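Local coordinates for protein organophosphorus hydrolase (Pseudomonas oleovorans, PDB 4O98) that binds two zinc ions and, as an engineered lactonase of the metallo-beta-lactamase superfamily, probably hydrolyses organophosphorus triesters efficiently, at residues S224-G229 with V261-D266. Residues are numbered along the deposited sequence; the frame is centred on the assembly and turned at random.
Sequences SGHTPG and VVWEFD. With ZN (zinc ion), chain F.
With CG trans to the backbone N (chi1 173°), the imidazole of His226 reaches the zinc ion through NE2, while Asp266, whose CG is anti to its own carbonyl carbon and beside the backbone N (chi1 -75°), brings a carboxylate oxygen to the ring. A metal-bound histidine is often steadied by a second-shell carboxylate, and this pair illustrates the principle well. NE2 of His226 binds zinc at 2.0 Å, which leaves ND1 to donate to OD1 of Asp266 at 2.8 Å. The bond is nearly straight (162°); the acceptor lies almost in the imidazole plane, and the carboxylate stands roughly perpendicular to it. Gripped at both nitrogens, the ring has little freedom to rotate, and the carboxylate would probably make it a more electron-rich ligand. Asp266 is itself held: its OD2 accepts a hydrogen bond from the backbone N of Trp263 at 3.2 Å, from above the carboxylate plane, across a type I turn closed by Asp266 N to Trp263 O. The engineered Trp263 also brings CD1 within 4.2 Å of CE1 of His226, near the plane of the imidazole. His139, His141 and Asp247 complete the protein ligands of this zinc, and a water also binds it. The histidine loop joins strands 218-222 and 231-237, whereas the aspartate loop runs from helix 252-255 to helix 269-286, where Asp266 packs on Ala272.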
loop_
_atom_site.group_PDB
_atom_site.type_symbol
_atom_site.label_atom_id
_atom_site.label_comp_id
_atom_site.label_asym_id
_atom_site.label_seq_id
_atom_site.Cartn_x
_atom_site.Cartn_y
_atom_site.Cartn_z
ATOM N N SER B 224 -19.378 -19.577 -6.424
ATOM C CA SER B 224 -18.964 -20.910 -6.017
ATOM C C SER B 224 -17.911 -21.470 -6.965
ATOM O O SER B 224 -17.770 -21.006 -8.107
ATOM C CB SER B 224 -20.167 -21.842 -5.966
ATOM O OG SER B 224 -20.677 -22.045 -7.268
ATOM N N GLY B 225 -17.167 -22.457 -6.469
ATOM C CA GLY B 225 -16.128 -23.115 -7.242
ATOM C C GLY B 225 -14.913 -23.404 -6.381
ATOM O O GLY B 225 -14.513 -24.570 -6.227
ATOM N N HIS B 226 -14.321 -22.343 -5.822
ATOM C CA HIS B 226 -13.182 -22.472 -4.913
ATOM C C HIS B 226 -13.580 -23.372 -3.754
ATOM O O HIS B 226 -12.781 -24.191 -3.286
ATOM C CB HIS B 226 -12.727 -21.095 -4.419
ATOM C CG HIS B 226 -11.676 -21.145 -3.351
ATOM N ND1 HIS B 226 -10.385 -21.566 -3.595
ATOM C CD2 HIS B 226 -11.726 -20.812 -2.042
ATOM C CE1 HIS B 226 -9.687 -21.499 -2.473
ATOM N NE2 HIS B 226 -10.477 -21.048 -1.513
ATOM N N THR B 227 -14.824 -23.219 -3.305
ATOM C CA THR B 227 -15.483 -24.190 -2.434
ATOM C C THR B 227 -16.937 -24.187 -2.902
ATOM O O THR B 227 -17.321 -23.283 -3.651
ATOM C CB THR B 227 -15.393 -23.809 -0.950
ATOM O OG1 THR B 227 -16.071 -22.561 -0.735
ATOM C CG2 THR B 227 -13.942 -23.721 -0.478
ATOM N N PRO B 228 -17.745 -25.195 -2.496
ATOM C CA PRO B 228 -19.081 -25.321 -3.106
ATOM C C PRO B 228 -20.071 -24.202 -2.784
ATOM O O PRO B 228 -20.943 -23.920 -3.612
ATOM C CB PRO B 228 -19.591 -26.660 -2.563
ATOM C CG PRO B 228 -18.337 -27.438 -2.306
ATOM C CD PRO B 228 -17.378 -26.413 -1.751
ATOM N N GLY B 229 -19.954 -23.565 -1.622
ATOM C CA GLY B 229 -20.819 -22.432 -1.338
ATOM C C GLY B 229 -20.137 -21.073 -1.341
ATOM O O GLY B 229 -20.718 -20.092 -0.866
ATOM N N VAL B 261 -6.054 -19.639 -15.409
ATOM C CA VAL B 261 -5.132 -20.349 -14.533
ATOM C C VAL B 261 -5.849 -20.695 -13.230
ATOM O O VAL B 261 -6.472 -19.829 -12.598
ATOM C CB VAL B 261 -3.903 -19.503 -14.210
ATOM C CG1 VAL B 261 -3.073 -20.184 -13.158
ATOM C CG2 VAL B 261 -3.073 -19.264 -15.465
ATOM N N VAL B 262 -5.763 -21.958 -12.827
ATOM C CA VAL B 262 -6.519 -22.433 -11.679
ATOM C C VAL B 262 -5.628 -22.637 -10.479
ATOM O O VAL B 262 -4.402 -22.567 -10.580
ATOM C CB VAL B 262 -7.238 -23.752 -11.989
ATOM C CG1 VAL B 262 -8.075 -23.599 -13.237
ATOM C CG2 VAL B 262 -6.236 -24.881 -12.162
ATOM N N TRP B 263 -6.261 -22.900 -9.342
ATOM C CA TRP B 263 -5.562 -23.099 -8.082
ATOM C C TRP B 263 -5.797 -24.542 -7.622
ATOM O O TRP B 263 -6.924 -25.042 -7.710
ATOM C CB TRP B 263 -6.103 -22.086 -7.069
ATOM C CG TRP B 263 -5.533 -22.150 -5.690
ATOM C CD1 TRP B 263 -6.172 -22.559 -4.554
ATOM C CD2 TRP B 263 -4.215 -21.758 -5.289
ATOM N NE1 TRP B 263 -5.326 -22.460 -3.473
ATOM C CE2 TRP B 263 -4.119 -21.971 -3.899
ATOM C CE3 TRP B 263 -3.108 -21.245 -5.972
ATOM C CZ2 TRP B 263 -2.957 -21.687 -3.182
ATOM C CZ3 TRP B 263 -1.961 -20.966 -5.261
ATOM C CH2 TRP B 263 -1.893 -21.184 -3.882
ATOM N N GLU B 264 -4.749 -25.207 -7.136
ATOM C CA GLU B 264 -4.844 -26.618 -6.745
ATOM C C GLU B 264 -5.917 -26.889 -5.681
ATOM O O GLU B 264 -6.455 -27.995 -5.608
ATOM C CB GLU B 264 -3.490 -27.119 -6.236
ATOM C CG GLU B 264 -3.394 -28.612 -5.923
ATOM C CD GLU B 264 -3.010 -29.447 -7.135
ATOM O OE1 GLU B 264 -2.263 -30.441 -6.967
ATOM O OE2 GLU B 264 -3.458 -29.112 -8.255
ATOM N N PHE B 265 -6.232 -25.888 -4.861
ATOM C CA PHE B 265 -7.181 -26.100 -3.775
ATOM C C PHE B 265 -8.578 -25.602 -4.082
ATOM O O PHE B 265 -9.441 -25.574 -3.191
ATOM C CB PHE B 265 -6.676 -25.468 -2.484
ATOM C CG PHE B 265 -5.445 -26.115 -1.956
ATOM C CD1 PHE B 265 -5.520 -27.347 -1.328
ATOM C CD2 PHE B 265 -4.211 -25.507 -2.094
ATOM C CE1 PHE B 265 -4.382 -27.961 -0.837
ATOM C CE2 PHE B 265 -3.066 -26.114 -1.606
ATOM C CZ PHE B 265 -3.154 -27.341 -0.976
ATOM N N ASP B 266 -8.799 -25.176 -5.320
ATOM C CA ASP B 266 -10.155 -24.935 -5.765
ATOM C C ASP B 266 -10.833 -26.313 -5.698
ATOM O O ASP B 266 -10.329 -27.273 -6.287
ATOM C CB ASP B 266 -10.160 -24.407 -7.198
ATOM C CG ASP B 266 -9.721 -22.947 -7.300
ATOM O OD1 ASP B 266 -9.855 -22.194 -6.310
ATOM O OD2 ASP B 266 -9.256 -22.545 -8.390
HETATM ZN ZN ZN F . -9.929 -20.482 0.379
HETATM O O HOH W 1 -8.228 -20.309 1.613
#